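PDB 6TZ0: viral structural protein 4 from Bombyx mori cytoplasmic polyhedrosis virus, which binds GTP and contacts the viral RNA-dependent RNA polymerase inside the virus particle, probably supporting transcription. Local coordinates for residues B[56-61]-B[138-143]; B[154-159]-B[174-179]; B[227-232]-B[249-254]; B[270-275]-B[319-324]. One frame throughout, in Å; residues are numbered along the deposited sequence.

Interaction 1 of 4, residues B[56-61]-B[138-143]; sequences LAKHAA and LTEMST
Lys58 and Glu140 form a salt bridge across two antiparallel helices, 41-60 and 136-146, whose short segments run at 175° to each other. The ammonium NZ of Lys58 donates to OE2 of Glu140. The modelled separation, 2.5 Å between Lys58 NZ and Glu140 OE2, is too short to be read literally at this resolution, but the pairing of opposite charges is clear. The axes of the segments lie 11.3 Å apart, a wide spacing that suits long side chains. Glu140 spans it with an extended chain, its CG anti to the backbone N (chi1 -176°), and it meets the lysine chain at about a right angle.

The other carboxylate oxygen turns to His59. Glu140 OE1 lies in the plane of the imidazole, at its edge, 3.1 Å from His59 CE1, while the carboxylate itself stands nearly perpendicular to the ring. The two oxygens thus serve different neighbours, one the charged amine and the other the polarised C-H edge of a ring.

Deeper in the interface the contact becomes apolar. Met141 is flexible enough to fold its chain toward the opposite helix, and its terminal methyl also comes near the edge of the His59 ring, close to the ring plane. Helix 70-79 lies against this inner side, with Ile77 on Leu56 and Met76 on Met141. Leu56 sets off away from the partner helix, yet its branched end returns, and Met141 CE lies against Leu56 CG and Leu56 CD2, 3.8 and 3.7 Å from them.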
loop_
_atom_site.group_PDB
_atom_site.type_symbol
_atom_site.label_atom_id
_atom_site.label_comp_id
_atom_site.label_asym_id
_atom_site.label_seq_id
_atom_site.Cartn_x
_atom_site.Cartn_y
_atom_site.Cartn_z
ATOM N N LEU B 56 -12.159 39.586 9.164
ATOM C CA LEU B 56 -11.862 38.232 8.703
ATOM C C LEU B 56 -11.225 37.384 9.792
ATOM O O LEU B 56 -11.540 36.195 9.913
ATOM C CB LEU B 56 -10.953 38.272 7.480
ATOM C CG LEU B 56 -11.605 38.584 6.143
ATOM C CD1 LEU B 56 -10.546 38.735 5.092
ATOM C CD2 LEU B 56 -12.521 37.445 5.792
ATOM N N ALA B 57 -10.327 37.971 10.588
ATOM C CA ALA B 57 -9.734 37.226 11.694
ATOM C C ALA B 57 -10.776 36.870 12.747
ATOM O O ALA B 57 -10.763 35.753 13.287
ATOM C CB ALA B 57 -8.593 38.026 12.310
ATOM N N LYS B 58 -11.711 37.792 13.017
ATOM C CA LYS B 58 -12.789 37.505 13.961
ATOM C C LYS B 58 -13.693 36.380 13.469
ATOM O O LYS B 58 -14.057 35.491 14.246
ATOM C CB LYS B 58 -13.617 38.760 14.222
ATOM C CG LYS B 58 -14.753 38.535 15.201
ATOM C CD LYS B 58 -15.539 39.798 15.467
ATOM C CE LYS B 58 -16.429 40.140 14.289
ATOM N NZ LYS B 58 -17.321 41.295 14.576
ATOM N N HIS B 59 -14.056 36.386 12.182
ATOM C CA HIS B 59 -14.927 35.319 11.693
ATOM C C HIS B 59 -14.195 33.992 11.569
ATOM O O HIS B 59 -14.817 32.936 11.710
ATOM C CB HIS B 59 -15.547 35.662 10.341
ATOM C CG HIS B 59 -16.458 36.843 10.370
ATOM N ND1 HIS B 59 -17.552 36.916 11.200
ATOM C CD2 HIS B 59 -16.506 37.947 9.590
ATOM C CE1 HIS B 59 -18.191 38.050 10.983
ATOM N NE2 HIS B 59 -17.579 38.692 10.007
ATOM N N ALA B 60 -12.894 34.011 11.284
ATOM C CA ALA B 60 -12.151 32.763 11.174
ATOM C C ALA B 60 -11.856 32.140 12.525
ATOM O O ALA B 60 -11.690 30.919 12.602
ATOM C CB ALA B 60 -10.840 32.984 10.421
ATOM N N ALA B 61 -11.799 32.938 13.593
ATOM C CA ALA B 61 -11.528 32.370 14.908
ATOM C C ALA B 61 -12.678 31.540 15.468
ATOM O O ALA B 61 -12.482 30.861 16.479
ATOM C CB ALA B 61 -11.178 33.479 15.895
ATOM N N LEU B 138 -21.678 36.576 6.932
ATOM C CA LEU B 138 -21.733 37.191 5.615
ATOM C C LEU B 138 -22.572 38.462 5.617
ATOM O O LEU B 138 -22.248 39.401 4.890
ATOM C CB LEU B 138 -22.265 36.191 4.591
ATOM C CG LEU B 138 -21.346 35.009 4.283
ATOM C CD1 LEU B 138 -22.032 34.014 3.379
ATOM C CD2 LEU B 138 -20.050 35.476 3.661
ATOM N N THR B 139 -23.624 38.529 6.441
ATOM C CA THR B 139 -24.369 39.779 6.572
ATOM C C THR B 139 -23.536 40.861 7.239
ATOM O O THR B 139 -23.622 42.035 6.861
ATOM C CB THR B 139 -25.660 39.573 7.359
ATOM O OG1 THR B 139 -25.369 38.955 8.619
ATOM C CG2 THR B 139 -26.654 38.755 6.578
ATOM N N GLU B 140 -22.737 40.489 8.240
ATOM C CA GLU B 140 -21.876 41.465 8.903
ATOM C C GLU B 140 -20.806 42.004 7.954
ATOM O O GLU B 140 -20.581 43.224 7.880
ATOM C CB GLU B 140 -21.253 40.823 10.139
ATOM C CG GLU B 140 -20.413 41.740 10.984
ATOM C CD GLU B 140 -19.920 41.055 12.238
ATOM O OE1 GLU B 140 -20.272 39.875 12.441
ATOM O OE2 GLU B 140 -19.177 41.686 13.016
ATOM N N MET B 141 -20.171 41.111 7.189
ATOM C CA MET B 141 -19.208 41.533 6.177
ATOM C C MET B 141 -19.869 42.347 5.068
ATOM O O MET B 141 -19.258 43.285 4.543
ATOM C CB MET B 141 -18.498 40.305 5.602
ATOM C CG MET B 141 -17.416 40.617 4.580
ATOM S SD MET B 141 -15.995 41.488 5.245
ATOM C CE MET B 141 -15.123 40.128 5.994
ATOM N N SER B 142 -21.127 42.042 4.739
ATOM C CA SER B 142 -21.843 42.795 3.717
ATOM C C SER B 142 -22.145 44.211 4.173
ATOM O O SER B 142 -21.970 45.159 3.401
ATOM C CB SER B 142 -23.127 42.061 3.348
ATOM O OG SER B 142 -23.861 42.788 2.387
ATOM N N THR B 143 -22.582 44.380 5.423
ATOM C CA THR B 143 -22.828 45.727 5.924
ATOM C C THR B 143 -21.536 46.507 6.100
ATOM O O THR B 143 -21.552 47.739 6.039
ATOM C CB THR B 143 -23.600 45.692 7.243
ATOM O OG1 THR B 143 -22.851 44.972 8.226
ATOM C CG2 THR B 143 -24.950 45.041 7.052
#

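Interaction 2 of 4, residues B[154-159]-B[174-179]; sequences LALIIF and QLIAYT
Leu156 inserts its forked end against Leu175 and Ile176, joining the approach to strand 157-159 to helix 170-176 near these two residues. Its CG stands anti to the backbone N (chi1 -164°), and the two methyls then part: CD1 lies 4.1 Å from Leu175 CB, while CD2 lies 4.0 Å from Ile176 CG1. Leucine crosses both helix residues at about a right angle, and a branched tip suits a place where two neighbours must be touched at once.

Ile158, two residues on, meets Ile176 tip to tip, with 3.7 Å between Ile158 CD1 and Ile176 CD1. Both isoleucines hold CG1 anti to the carbonyl carbon, and a trans chi2 (169° in Ile158, 168° in Ile176) then extends each CD1 toward the other. Tyr583 of the polymerase chain packs on this same pair.

Strand 157-159 pairs in parallel with strand 182-184, the helix lying between them in sequence, as in a beta-alpha-beta crossover. Thr179, in the return connection, turns its CG2 toward Leu156 CB, while its OG1 donates to Leu175 O over 2.9 Å, one turn back. The threonine hydroxyl is therefore occupied within its own segment, and between these two segments the contact is aliphatic packing, with no hydrogen bond across it.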
loop_
_atom_site.group_PDB
_atom_site.type_symbol
_atom_site.label_atom_id
_atom_site.label_comp_id
_atom_site.label_asym_id
_atom_site.label_seq_id
_atom_site.Cartn_x
_atom_site.Cartn_y
_atom_site.Cartn_z
ATOM N N LEU B 154 -11.501 45.579 -3.632
ATOM C CA LEU B 154 -10.113 45.641 -3.195
ATOM C C LEU B 154 -9.392 44.373 -3.630
ATOM O O LEU B 154 -9.727 43.281 -3.170
ATOM C CB LEU B 154 -10.032 45.812 -1.680
ATOM C CG LEU B 154 -10.496 47.160 -1.141
ATOM C CD1 LEU B 154 -10.517 47.149 0.363
ATOM C CD2 LEU B 154 -9.571 48.243 -1.641
ATOM N N ALA B 155 -8.395 44.522 -4.495
ATOM C CA ALA B 155 -7.653 43.376 -5.001
ATOM C C ALA B 155 -6.659 42.871 -3.968
ATOM O O ALA B 155 -6.010 43.657 -3.276
ATOM C CB ALA B 155 -6.916 43.743 -6.286
ATOM N N LEU B 156 -6.534 41.552 -3.877
ATOM C CA LEU B 156 -5.633 40.936 -2.915
ATOM C C LEU B 156 -4.212 40.968 -3.459
ATOM O O LEU B 156 -3.970 40.570 -4.600
ATOM C CB LEU B 156 -6.091 39.508 -2.632
ATOM C CG LEU B 156 -5.563 38.747 -1.420
ATOM C CD1 LEU B 156 -6.665 37.856 -0.916
ATOM C CD2 LEU B 156 -4.387 37.898 -1.789
ATOM N N ILE B 157 -3.270 41.435 -2.643
ATOM C CA ILE B 157 -1.929 41.771 -3.103
ATOM C C ILE B 157 -0.905 40.941 -2.339
ATOM O O ILE B 157 -0.876 40.964 -1.105
ATOM C CB ILE B 157 -1.649 43.271 -2.933
ATOM C CG1 ILE B 157 -2.643 44.088 -3.747
ATOM C CG2 ILE B 157 -0.274 43.588 -3.402
ATOM C CD1 ILE B 157 -2.641 45.527 -3.404
ATOM N N ILE B 158 -0.057 40.223 -3.077
ATOM C CA ILE B 158 0.946 39.330 -2.513
ATOM C C ILE B 158 2.307 39.721 -3.072
ATOM O O ILE B 158 2.431 40.015 -4.264
ATOM C CB ILE B 158 0.638 37.856 -2.855
ATOM C CG1 ILE B 158 -0.775 37.475 -2.454
ATOM C CG2 ILE B 158 1.535 36.918 -2.097
ATOM C CD1 ILE B 158 -1.196 36.152 -3.004
ATOM N N PHE B 159 3.331 39.724 -2.221
ATOM C CA PHE B 159 4.701 39.815 -2.707
ATOM C C PHE B 159 5.180 38.433 -3.132
ATOM O O PHE B 159 4.721 37.413 -2.618
ATOM C CB PHE B 159 5.652 40.361 -1.637
ATOM C CG PHE B 159 5.467 41.817 -1.313
ATOM C CD1 PHE B 159 4.636 42.623 -2.059
ATOM C CD2 PHE B 159 6.185 42.389 -0.281
ATOM C CE1 PHE B 159 4.484 43.954 -1.748
ATOM C CE2 PHE B 159 6.042 43.722 0.021
ATOM C CZ PHE B 159 5.191 44.503 -0.715
ATOM N N GLN B 174 -6.856 31.004 2.399
ATOM C CA GLN B 174 -8.135 30.439 1.983
ATOM C C GLN B 174 -8.795 31.292 0.908
ATOM O O GLN B 174 -9.501 30.762 0.045
ATOM C CB GLN B 174 -9.049 30.300 3.196
ATOM C CG GLN B 174 -8.507 29.344 4.233
ATOM C CD GLN B 174 -9.270 29.379 5.529
ATOM O OE1 GLN B 174 -10.283 30.054 5.652
ATOM N NE2 GLN B 174 -8.741 28.704 6.531
ATOM N N LEU B 175 -8.573 32.606 0.941
ATOM C CA LEU B 175 -9.144 33.482 -0.078
ATOM C C LEU B 175 -8.378 33.474 -1.396
ATOM O O LEU B 175 -8.958 33.856 -2.416
ATOM C CB LEU B 175 -9.213 34.918 0.428
ATOM C CG LEU B 175 -10.144 35.167 1.601
ATOM C CD1 LEU B 175 -9.995 36.597 2.035
ATOM C CD2 LEU B 175 -11.559 34.857 1.206
ATOM N N ILE B 176 -7.093 33.100 -1.387
ATOM C CA ILE B 176 -6.279 33.122 -2.611
ATOM C C ILE B 176 -6.830 32.174 -3.670
ATOM O O ILE B 176 -6.822 32.492 -4.866
ATOM C CB ILE B 176 -4.799 32.808 -2.279
ATOM C CG1 ILE B 176 -4.161 33.935 -1.484
ATOM C CG2 ILE B 176 -3.948 32.609 -3.518
ATOM C CD1 ILE B 176 -2.829 33.555 -0.885
ATOM N N ALA B 177 -7.384 31.036 -3.254
ATOM C CA ALA B 177 -7.851 30.015 -4.186
ATOM C C ALA B 177 -9.075 30.426 -4.994
ATOM O O ALA B 177 -9.395 29.753 -5.977
ATOM C CB ALA B 177 -8.165 28.731 -3.427
ATOM N N TYR B 178 -9.765 31.498 -4.613
ATOM C CA TYR B 178 -10.985 31.918 -5.288
ATOM C C TYR B 178 -10.880 33.364 -5.749
ATOM O O TYR B 178 -11.878 34.081 -5.813
ATOM C CB TYR B 178 -12.192 31.724 -4.379
ATOM C CG TYR B 178 -12.419 30.279 -4.030
ATOM C CD1 TYR B 178 -13.084 29.432 -4.901
ATOM C CD2 TYR B 178 -11.942 29.753 -2.839
ATOM C CE1 TYR B 178 -13.284 28.107 -4.589
ATOM C CE2 TYR B 178 -12.135 28.432 -2.520
ATOM C CZ TYR B 178 -12.806 27.613 -3.398
ATOM O OH TYR B 178 -13.003 26.293 -3.079
ATOM N N THR B 179 -9.669 33.796 -6.074
ATOM C CA THR B 179 -9.352 35.178 -6.387
ATOM C C THR B 179 -8.213 35.150 -7.394
ATOM O O THR B 179 -7.386 34.239 -7.369
ATOM C CB THR B 179 -8.953 35.940 -5.107
ATOM O OG1 THR B 179 -10.023 35.880 -4.159
ATOM C CG2 THR B 179 -8.646 37.396 -5.361
#

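Interaction 3 of 4, residues B[227-232]-B[249-254]; sequences SIFNNT and VFIRYE
A single parallel beta bridge, Ile228 with Phe250, lays the segment 249-254 along strand 226-230, on the edge not used by strand 204-208. Ile228 supplies both bonds: its N donates to Val249 O over 3.0 Å, and its O receives Ile251 N at 2.8 Å, with an N-H...O angle of 165°. Its neighbours Ser227 and Phe229 instead bond back to strand 204-208, which is the alternation expected of a central strand.

Beside the bridge, the Ile228 and Phe250 side chains run side by side, pointing the same way. CG2 of Ile228, anti to its backbone N, rests over one face of the Phe250 ring in a CH-pi contact, 4.1 Å from the Ile228 methyl to the Phe250 centroid and displaced toward the rim. Arg240 makes a cation-pi contact with the same ring, so an aromatic residue serves here for both an aliphatic and a charged neighbour.

Next along, Ile251 CD1 packs 3.7 Å from Phe229 CB, and Ile251 CG2 touches Ser227 OG. Phe229 also crosses Tyr253 at about a right angle, its CE1 3.5 Å from Tyr253 CD2 and near the plane of the tyrosine ring; the ring planes lie 76° apart.

With helix 236-242 between the two segments in sequence, the arrangement resembles a beta-alpha-beta unit, its second arm here reduced to one bridge.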
loop_
_atom_site.group_PDB
_atom_site.type_symbol
_atom_site.label_atom_id
_atom_site.label_comp_id
_atom_site.label_asym_id
_atom_site.label_seq_id
_atom_site.Cartn_x
_atom_site.Cartn_y
_atom_site.Cartn_z
ATOM N N SER B 227 11.611 58.389 0.494
ATOM C CA SER B 227 12.556 57.834 1.447
ATOM C C SER B 227 13.923 57.762 0.786
ATOM O O SER B 227 14.047 57.875 -0.434
ATOM C CB SER B 227 12.105 56.455 1.930
ATOM O OG SER B 227 12.085 55.529 0.868
ATOM N N ILE B 228 14.960 57.591 1.595
ATOM C CA ILE B 228 16.331 57.784 1.143
ATOM C C ILE B 228 17.090 56.471 1.229
ATOM O O ILE B 228 17.122 55.832 2.284
ATOM C CB ILE B 228 17.035 58.877 1.961
ATOM C CG1 ILE B 228 16.327 60.209 1.764
ATOM C CG2 ILE B 228 18.499 58.983 1.603
ATOM C CD1 ILE B 228 16.310 60.675 0.334
ATOM N N PHE B 229 17.708 56.080 0.122
ATOM C CA PHE B 229 18.634 54.956 0.077
ATOM C C PHE B 229 20.049 55.503 -0.064
ATOM O O PHE B 229 20.460 55.917 -1.149
ATOM C CB PHE B 229 18.266 54.007 -1.054
ATOM C CG PHE B 229 19.257 52.915 -1.271
ATOM C CD1 PHE B 229 19.582 52.044 -0.251
ATOM C CD2 PHE B 229 19.806 52.709 -2.517
ATOM C CE1 PHE B 229 20.489 51.034 -0.458
ATOM C CE2 PHE B 229 20.702 51.690 -2.732
ATOM C CZ PHE B 229 21.042 50.853 -1.703
ATOM N N ASN B 230 20.790 55.491 1.038
ATOM C CA ASN B 230 22.155 56.002 1.079
ATOM C C ASN B 230 23.091 54.972 0.459
ATOM O O ASN B 230 23.329 53.908 1.036
ATOM C CB ASN B 230 22.544 56.307 2.522
ATOM C CG ASN B 230 23.846 57.062 2.642
ATOM O OD1 ASN B 230 24.484 57.406 1.653
ATOM N ND2 ASN B 230 24.253 57.316 3.871
ATOM N N ASN B 231 23.642 55.294 -0.701
ATOM C CA ASN B 231 24.598 54.444 -1.397
ATOM C C ASN B 231 25.804 55.276 -1.805
ATOM O O ASN B 231 26.349 55.140 -2.901
ATOM C CB ASN B 231 23.941 53.778 -2.602
ATOM C CG ASN B 231 24.717 52.581 -3.114
ATOM O OD1 ASN B 231 25.764 52.226 -2.580
ATOM N ND2 ASN B 231 24.205 51.955 -4.163
ATOM N N THR B 232 26.220 56.179 -0.929
ATOM C CA THR B 232 27.330 57.072 -1.208
ATOM C C THR B 232 28.650 56.582 -0.636
ATOM O O THR B 232 29.695 57.152 -0.960
ATOM C CB THR B 232 27.026 58.462 -0.652
ATOM O OG1 THR B 232 26.859 58.378 0.767
ATOM C CG2 THR B 232 25.748 58.992 -1.256
ATOM N N VAL B 249 13.630 60.082 6.137
ATOM C CA VAL B 249 13.825 58.770 6.730
ATOM C C VAL B 249 14.675 57.935 5.780
ATOM O O VAL B 249 14.505 57.995 4.557
ATOM C CB VAL B 249 12.465 58.117 7.071
ATOM C CG1 VAL B 249 11.579 57.957 5.851
ATOM C CG2 VAL B 249 12.656 56.807 7.801
ATOM N N PHE B 250 15.649 57.221 6.336
ATOM C CA PHE B 250 16.592 56.460 5.530
ATOM C C PHE B 250 16.208 54.991 5.601
ATOM O O PHE B 250 15.917 54.473 6.681
ATOM C CB PHE B 250 18.053 56.600 5.996
ATOM C CG PHE B 250 18.678 57.973 5.807
ATOM C CD1 PHE B 250 17.955 59.076 5.383
ATOM C CD2 PHE B 250 20.043 58.118 5.967
ATOM C CE1 PHE B 250 18.557 60.298 5.202
ATOM C CE2 PHE B 250 20.655 59.339 5.776
ATOM C CZ PHE B 250 19.907 60.427 5.392
ATOM N N ILE B 251 16.221 54.313 4.461
ATOM C CA ILE B 251 15.954 52.882 4.474
ATOM C C ILE B 251 17.229 52.158 4.883
ATOM O O ILE B 251 18.347 52.612 4.612
ATOM C CB ILE B 251 15.406 52.394 3.117
ATOM C CG1 ILE B 251 16.442 52.466 2.012
ATOM C CG2 ILE B 251 14.258 53.259 2.668
ATOM C CD1 ILE B 251 15.933 51.846 0.747
ATOM N N ARG B 252 17.070 51.044 5.588
ATOM C CA ARG B 252 18.187 50.370 6.236
ATOM C C ARG B 252 18.285 48.940 5.740
ATOM O O ARG B 252 17.344 48.158 5.898
ATOM C CB ARG B 252 18.032 50.398 7.755
ATOM C CG ARG B 252 18.161 51.785 8.342
ATOM C CD ARG B 252 18.210 51.736 9.851
ATOM N NE ARG B 252 16.982 51.189 10.416
ATOM C CZ ARG B 252 15.904 51.910 10.702
ATOM N NH1 ARG B 252 15.896 53.215 10.471
ATOM N NH2 ARG B 252 14.830 51.326 11.217
ATOM N N TYR B 253 19.422 48.606 5.146
ATOM C CA TYR B 253 19.714 47.252 4.720
ATOM C C TYR B 253 20.916 46.729 5.486
ATOM O O TYR B 253 21.808 47.488 5.867
ATOM C CB TYR B 253 20.001 47.177 3.237
ATOM C CG TYR B 253 18.844 47.528 2.353
ATOM C CD1 TYR B 253 17.703 46.742 2.329
ATOM C CD2 TYR B 253 18.928 48.585 1.471
ATOM C CE1 TYR B 253 16.651 47.041 1.497
ATOM C CE2 TYR B 253 17.894 48.882 0.627
ATOM C CZ TYR B 253 16.754 48.113 0.647
ATOM O OH TYR B 253 15.717 48.425 -0.195
ATOM N N GLU B 254 20.948 45.417 5.686
ATOM C CA GLU B 254 21.946 44.828 6.556
ATOM C C GLU B 254 22.972 43.969 5.837
ATOM O O GLU B 254 23.990 43.630 6.442
ATOM C CB GLU B 254 21.262 43.990 7.643
ATOM C CG GLU B 254 20.295 44.771 8.516
ATOM C CD GLU B 254 20.975 45.814 9.372
ATOM O OE1 GLU B 254 22.133 45.596 9.779
ATOM O OE2 GLU B 254 20.351 46.859 9.637
#

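Interaction 4 of 4, residues B[270-275]-B[319-324]; sequences MVNLSK and HKMMNP
Met270 stands at the end of strand 266-271 and crosses to His319 and Met322, where the chain leaves strand 313-319. Within their antiparallel sheet these two strands are separated by strand 255-261 and run the same way, which puts their C-terminal ends at the same end of the sheet.

The Met270 side chain can be traced outward. CB meets the end of Met322, with Met322 SD 3.9 Å away and Met322 CE 4.0 Å away. CG, anti to the carbonyl carbon, carries the chain onward to SD, which lies obliquely to the imidazole of His319, 5.3 Å from its centroid. The chain then bends at chi3 (74°), placing CE at the edge of that ring, near its plane and 3.5 Å from His319 CD2. Met270 CE is also 3.7 Å from Met322 CG, so this methyl serves the histidine and the second methionine together. His319 NE2 makes its hydrogen bond elsewhere, to the carbonyl O of Gln188.

Met322, bent at chi3, brings its CE to 3.4 Å from the backbone O of Met270. Met321 instead reaches out with an extended chain, its CE 3.3 Å from the backbone O of Asn272. The amide group of Asn272 lies against both methionines, and Phe548 of helix 547-556 packs on both Asn272 and Met322.

Unbranched and flexible, methionine fits irregular surfaces such as this one between a strand end and a loop. The contact therefore rests largely on polarisable sulfur and methyl groups fitted against a ring edge, carbonyls and an amide.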
loop_
_atom_site.group_PDB
_atom_site.type_symbol
_atom_site.label_atom_id
_atom_site.label_comp_id
_atom_site.label_asym_id
_atom_site.label_seq_id
_atom_site.Cartn_x
_atom_site.Cartn_y
_atom_site.Cartn_z
ATOM N N MET B 270 25.149 38.023 -3.456
ATOM C CA MET B 270 24.470 38.511 -2.262
ATOM C C MET B 270 25.151 37.933 -1.030
ATOM O O MET B 270 25.389 36.725 -0.959
ATOM C CB MET B 270 22.992 38.128 -2.278
ATOM C CG MET B 270 22.206 38.780 -3.384
ATOM S SD MET B 270 20.509 38.193 -3.484
ATOM C CE MET B 270 19.799 38.996 -2.067
ATOM N N VAL B 271 25.472 38.796 -0.067
ATOM C CA VAL B 271 26.226 38.425 1.125
ATOM C C VAL B 271 25.449 38.882 2.354
ATOM O O VAL B 271 24.918 39.996 2.380
ATOM C CB VAL B 271 27.647 39.041 1.106
ATOM C CG1 VAL B 271 28.424 38.722 2.363
ATOM C CG2 VAL B 271 28.430 38.549 -0.077
ATOM N N ASN B 272 25.389 38.025 3.379
ATOM C CA ASN B 272 24.703 38.325 4.631
ATOM C C ASN B 272 25.600 38.991 5.656
ATOM O O ASN B 272 25.421 38.772 6.856
ATOM C CB ASN B 272 24.106 37.058 5.237
ATOM C CG ASN B 272 22.936 36.554 4.472
ATOM O OD1 ASN B 272 22.980 35.487 3.883
ATOM N ND2 ASN B 272 21.865 37.306 4.492
ATOM N N LEU B 273 26.573 39.774 5.225
ATOM C CA LEU B 273 27.358 40.584 6.134
ATOM C C LEU B 273 27.244 42.041 5.726
ATOM O O LEU B 273 26.935 42.361 4.578
ATOM C CB LEU B 273 28.827 40.165 6.143
ATOM C CG LEU B 273 29.152 38.778 6.683
ATOM C CD1 LEU B 273 30.632 38.533 6.552
ATOM C CD2 LEU B 273 28.702 38.636 8.121
ATOM N N SER B 274 27.485 42.922 6.687
ATOM C CA SER B 274 27.528 44.346 6.420
ATOM C C SER B 274 28.819 44.709 5.695
ATOM O O SER B 274 29.775 43.935 5.642
ATOM C CB SER B 274 27.415 45.135 7.719
ATOM O OG SER B 274 27.573 46.521 7.482
ATOM N N LYS B 275 28.841 45.916 5.134
ATOM C CA LYS B 275 30.022 46.390 4.426
ATOM C C LYS B 275 31.150 46.746 5.385
ATOM O O LYS B 275 32.318 46.733 4.989
ATOM C CB LYS B 275 29.629 47.582 3.551
ATOM C CG LYS B 275 30.645 48.020 2.524
ATOM C CD LYS B 275 30.075 49.127 1.654
ATOM C CE LYS B 275 31.095 49.602 0.639
ATOM N NZ LYS B 275 30.562 50.705 -0.203
ATOM N N HIS B 319 22.512 45.908 0.646
ATOM C CA HIS B 319 21.386 45.191 0.075
ATOM C C HIS B 319 20.697 44.444 1.205
ATOM O O HIS B 319 21.253 44.294 2.290
ATOM C CB HIS B 319 21.853 44.247 -1.038
ATOM C CG HIS B 319 20.743 43.686 -1.865
ATOM N ND1 HIS B 319 20.104 44.415 -2.841
ATOM C CD2 HIS B 319 20.134 42.479 -1.837
ATOM C CE1 HIS B 319 19.164 43.671 -3.396
ATOM N NE2 HIS B 319 19.155 42.496 -2.796
ATOM N N LYS B 320 19.466 44.008 0.959
ATOM C CA LYS B 320 18.711 43.264 1.958
ATOM C C LYS B 320 19.316 41.882 2.190
ATOM O O LYS B 320 19.803 41.239 1.258
ATOM C CB LYS B 320 17.261 43.135 1.505
ATOM C CG LYS B 320 16.363 42.488 2.506
ATOM C CD LYS B 320 14.957 42.384 2.026
ATOM C CE LYS B 320 14.138 41.689 3.073
ATOM N NZ LYS B 320 14.551 40.271 3.212
ATOM N N MET B 321 19.307 41.437 3.446
ATOM C CA MET B 321 19.768 40.095 3.772
ATOM C C MET B 321 18.832 39.021 3.244
ATOM O O MET B 321 17.610 39.169 3.259
ATOM C CB MET B 321 19.922 39.920 5.279
ATOM C CG MET B 321 21.210 40.455 5.832
ATOM S SD MET B 321 21.395 39.995 7.553
ATOM C CE MET B 321 22.980 40.730 7.925
ATOM N N MET B 322 19.427 37.921 2.799
ATOM C CA MET B 322 18.686 36.752 2.361
ATOM C C MET B 322 18.038 36.042 3.540
ATOM O O MET B 322 18.561 36.031 4.656
ATOM C CB MET B 322 19.618 35.780 1.648
ATOM C CG MET B 322 20.232 36.333 0.395
ATOM S SD MET B 322 21.307 35.171 -0.446
ATOM C CE MET B 322 22.758 35.274 0.584
ATOM N N ASN B 323 16.902 35.441 3.282
ATOM C CA ASN B 323 16.258 34.610 4.270
ATOM C C ASN B 323 16.452 33.147 3.908
ATOM O O ASN B 323 16.391 32.796 2.727
ATOM C CB ASN B 323 14.763 34.914 4.364
ATOM C CG ASN B 323 14.490 36.351 4.727
ATOM O OD1 ASN B 323 13.915 37.098 3.941
ATOM N ND2 ASN B 323 14.914 36.753 5.916
ATOM N N PRO B 324 16.717 32.283 4.883
ATOM C CA PRO B 324 16.930 30.868 4.569
ATOM C C PRO B 324 15.650 30.162 4.149
ATOM O O PRO B 324 14.543 30.551 4.521
ATOM C CB PRO B 324 17.478 30.298 5.879
ATOM C CG PRO B 324 17.023 31.238 6.921
ATOM C CD PRO B 324 17.009 32.583 6.292
#

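Overall arrangement
The four contacts follow one another along the chain, each closing before the next opens, and form two touching pairs. Interactions 1 and 2 have centres 16 Å apart and meet where Leu56 CD1 lies 3.8 Å from Leu175 CD1, joining the N-terminal helices to the crossover. Interactions 3 and 4 have centres 15 Å apart; the segment 249-254 runs into strand 255-261 of the antiparallel sheet, and Tyr253 rests against His319 and Lys320. The centres of interactions 1 and 3 are about 40 Å apart. Only interaction 2 is touched by the polymerase chain; the chain continues from interaction 4 through helix 326-340 and strand 347-353 to the P-loop, where GTP binds.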